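Local structure of acylneuraminate lyase (Mycoplasma synoviae, 4N4P) at residues G9-V15 against F207-N213. The protein is an acylneuraminate lyase of the dihydrodipicolinate synthetase family, built on a TIM barrel. Coordinates in Å, arbitrary orientation, origin at the centre of the assembly. Numbering follows the deposited sequence.
Sequences GLFPAMV and FIGSTYN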
# COMPACT_ATOMS: atom_id res chain seq x y z
N GLY A 9 -8.35 -1.65 -32.64
CA GLY A 9 -8.27 -0.22 -32.79
C GLY A 9 -8.74 0.54 -31.56
O GLY A 9 -8.61 0.07 -30.42
N LEU A 10 -9.31 1.73 -31.80
CA LEU A 10 -9.65 2.62 -30.70
C LEU A 10 -11.13 2.64 -30.37
O LEU A 10 -11.97 2.85 -31.25
CB LEU A 10 -9.21 4.05 -31.01
CG LEU A 10 -7.72 4.26 -31.19
CD1 LEU A 10 -7.49 5.75 -31.53
CD2 LEU A 10 -6.95 3.86 -29.91
N PHE A 11 -11.41 2.45 -29.08
CA PHE A 11 -12.77 2.49 -28.52
C PHE A 11 -12.82 3.54 -27.41
O PHE A 11 -12.56 3.21 -26.26
CB PHE A 11 -13.10 1.14 -27.90
CG PHE A 11 -13.36 0.04 -28.91
CD1 PHE A 11 -12.35 -0.40 -29.75
CD2 PHE A 11 -14.61 -0.53 -29.00
CE1 PHE A 11 -12.59 -1.40 -30.70
CE2 PHE A 11 -14.87 -1.57 -29.92
CZ PHE A 11 -13.88 -1.98 -30.78
N PRO A 12 -13.20 4.79 -27.73
CA PRO A 12 -13.43 5.76 -26.65
C PRO A 12 -14.47 5.23 -25.66
O PRO A 12 -15.49 4.60 -26.05
CB PRO A 12 -14.01 6.99 -27.39
CG PRO A 12 -14.52 6.42 -28.73
CD PRO A 12 -13.54 5.35 -29.05
N ALA A 13 -14.19 5.45 -24.39
CA ALA A 13 -15.17 5.21 -23.34
C ALA A 13 -16.09 6.43 -23.30
O ALA A 13 -15.76 7.47 -22.71
CB ALA A 13 -14.49 4.98 -22.00
N MET A 14 -17.21 6.31 -23.98
CA MET A 14 -18.06 7.45 -24.30
C MET A 14 -18.59 8.15 -23.06
O MET A 14 -19.03 7.50 -22.14
CB MET A 14 -19.27 6.97 -25.11
CG MET A 14 -19.96 8.14 -25.82
SD MET A 14 -21.46 7.57 -26.63
CE MET A 14 -22.61 7.55 -25.28
N VAL A 15 -18.53 9.48 -23.07
CA VAL A 15 -19.19 10.29 -22.05
C VAL A 15 -20.70 10.23 -22.25
O VAL A 15 -21.18 10.07 -23.38
CB VAL A 15 -18.67 11.75 -22.07
CG1 VAL A 15 -17.18 11.77 -21.71
CG2 VAL A 15 -18.91 12.43 -23.45
N PHE A 207 -8.06 -1.01 -27.87
CA PHE A 207 -7.82 -0.08 -26.76
C PHE A 207 -9.10 0.62 -26.36
O PHE A 207 -9.76 1.24 -27.19
CB PHE A 207 -6.74 0.92 -27.13
CG PHE A 207 -5.47 0.24 -27.53
CD1 PHE A 207 -5.27 -0.18 -28.84
CD2 PHE A 207 -4.52 -0.06 -26.56
CE1 PHE A 207 -4.11 -0.89 -29.18
CE2 PHE A 207 -3.35 -0.74 -26.89
CZ PHE A 207 -3.15 -1.16 -28.19
N ILE A 208 -9.44 0.52 -25.08
CA ILE A 208 -10.60 1.25 -24.58
C ILE A 208 -10.09 2.36 -23.67
O ILE A 208 -9.27 2.11 -22.79
CB ILE A 208 -11.58 0.36 -23.81
CG1 ILE A 208 -12.17 -0.73 -24.73
CG2 ILE A 208 -12.69 1.19 -23.22
CD1 ILE A 208 -12.87 -1.84 -23.97
N GLY A 209 -10.56 3.58 -23.86
CA GLY A 209 -10.06 4.64 -22.98
C GLY A 209 -10.81 5.94 -23.08
O GLY A 209 -11.35 6.29 -24.12
N SER A 210 -10.85 6.65 -21.95
CA SER A 210 -11.53 7.93 -21.87
C SER A 210 -10.89 8.95 -22.81
O SER A 210 -11.57 9.79 -23.39
CB SER A 210 -11.42 8.46 -20.43
OG SER A 210 -10.05 8.66 -20.06
N THR A 211 -9.56 8.90 -22.94
CA THR A 211 -8.84 9.98 -23.64
C THR A 211 -9.02 9.94 -25.16
O THR A 211 -8.77 10.93 -25.85
CB THR A 211 -7.33 10.03 -23.28
OG1 THR A 211 -6.68 8.88 -23.81
CG2 THR A 211 -7.12 10.09 -21.76
N TYR A 212 -9.49 8.81 -25.69
CA TYR A 212 -9.69 8.68 -27.14
C TYR A 212 -10.96 9.40 -27.58
O TYR A 212 -11.20 9.53 -28.77
CB TYR A 212 -9.73 7.21 -27.61
CG TYR A 212 -8.62 6.37 -27.01
CD1 TYR A 212 -7.29 6.82 -27.05
CD2 TYR A 212 -8.90 5.14 -26.40
CE1 TYR A 212 -6.24 6.06 -26.48
CE2 TYR A 212 -7.86 4.37 -25.83
CZ TYR A 212 -6.54 4.85 -25.86
OH TYR A 212 -5.53 4.10 -25.30
N ASN A 213 -11.78 9.84 -26.61
CA ASN A 213 -12.96 10.65 -26.94
C ASN A 213 -12.60 11.89 -27.78
O ASN A 213 -13.39 12.31 -28.63
CB ASN A 213 -13.71 11.12 -25.68
CG ASN A 213 -14.65 10.05 -25.10
OD1 ASN A 213 -14.35 9.42 -24.06
ND2 ASN A 213 -15.80 9.89 -25.73
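Four main-chain hydrogen bonds zip residues 9-15 to 207-213 in parallel register, their strands inclined by 24° with axes 4.8 Å apart at closest approach. Phe207 N donates to Gly9 O (2.8 Å), Phe11 N to Phe207 O (2.8 Å), Gly209 N to Phe11 O (3.1 Å) and Ala13 N to Gly209 O (3.0 Å). Pro12 has no amide hydrogen to offer, yet the ladder runs past it unbroken because its nitrogen faces away from strand 207-209; its CA instead makes a CA-H...O contact with Gly209 O (3.3 Å), which also receives a weak bond from Tyr212 N (3.5 Å). The alternate groups of 9-12 serve the other neighbour: Leu10 and Pro12 bond through their backbones to Gly44 and Tyr46, respectively. Beyond the strand, the chain of 207-213 turns into a helix, with Asn213 N bonded to Ser210 O (3.2 Å), and Tyr212 folds back beside the strands. Leu10 CD2 sits 3.9 Å from its ring centroid in a CH-pi contact over one face; against the other side of the ring lies Gly209, where a CB would come within 2.7 Å of Tyr212 CE2. Phe11 CB meets Ile208 CG1 (3.8 Å) on the opposite face of the sheet. Joining the first strand to the eighth, this parallel pairing is the closure of the (beta/alpha)8 TIM barrel.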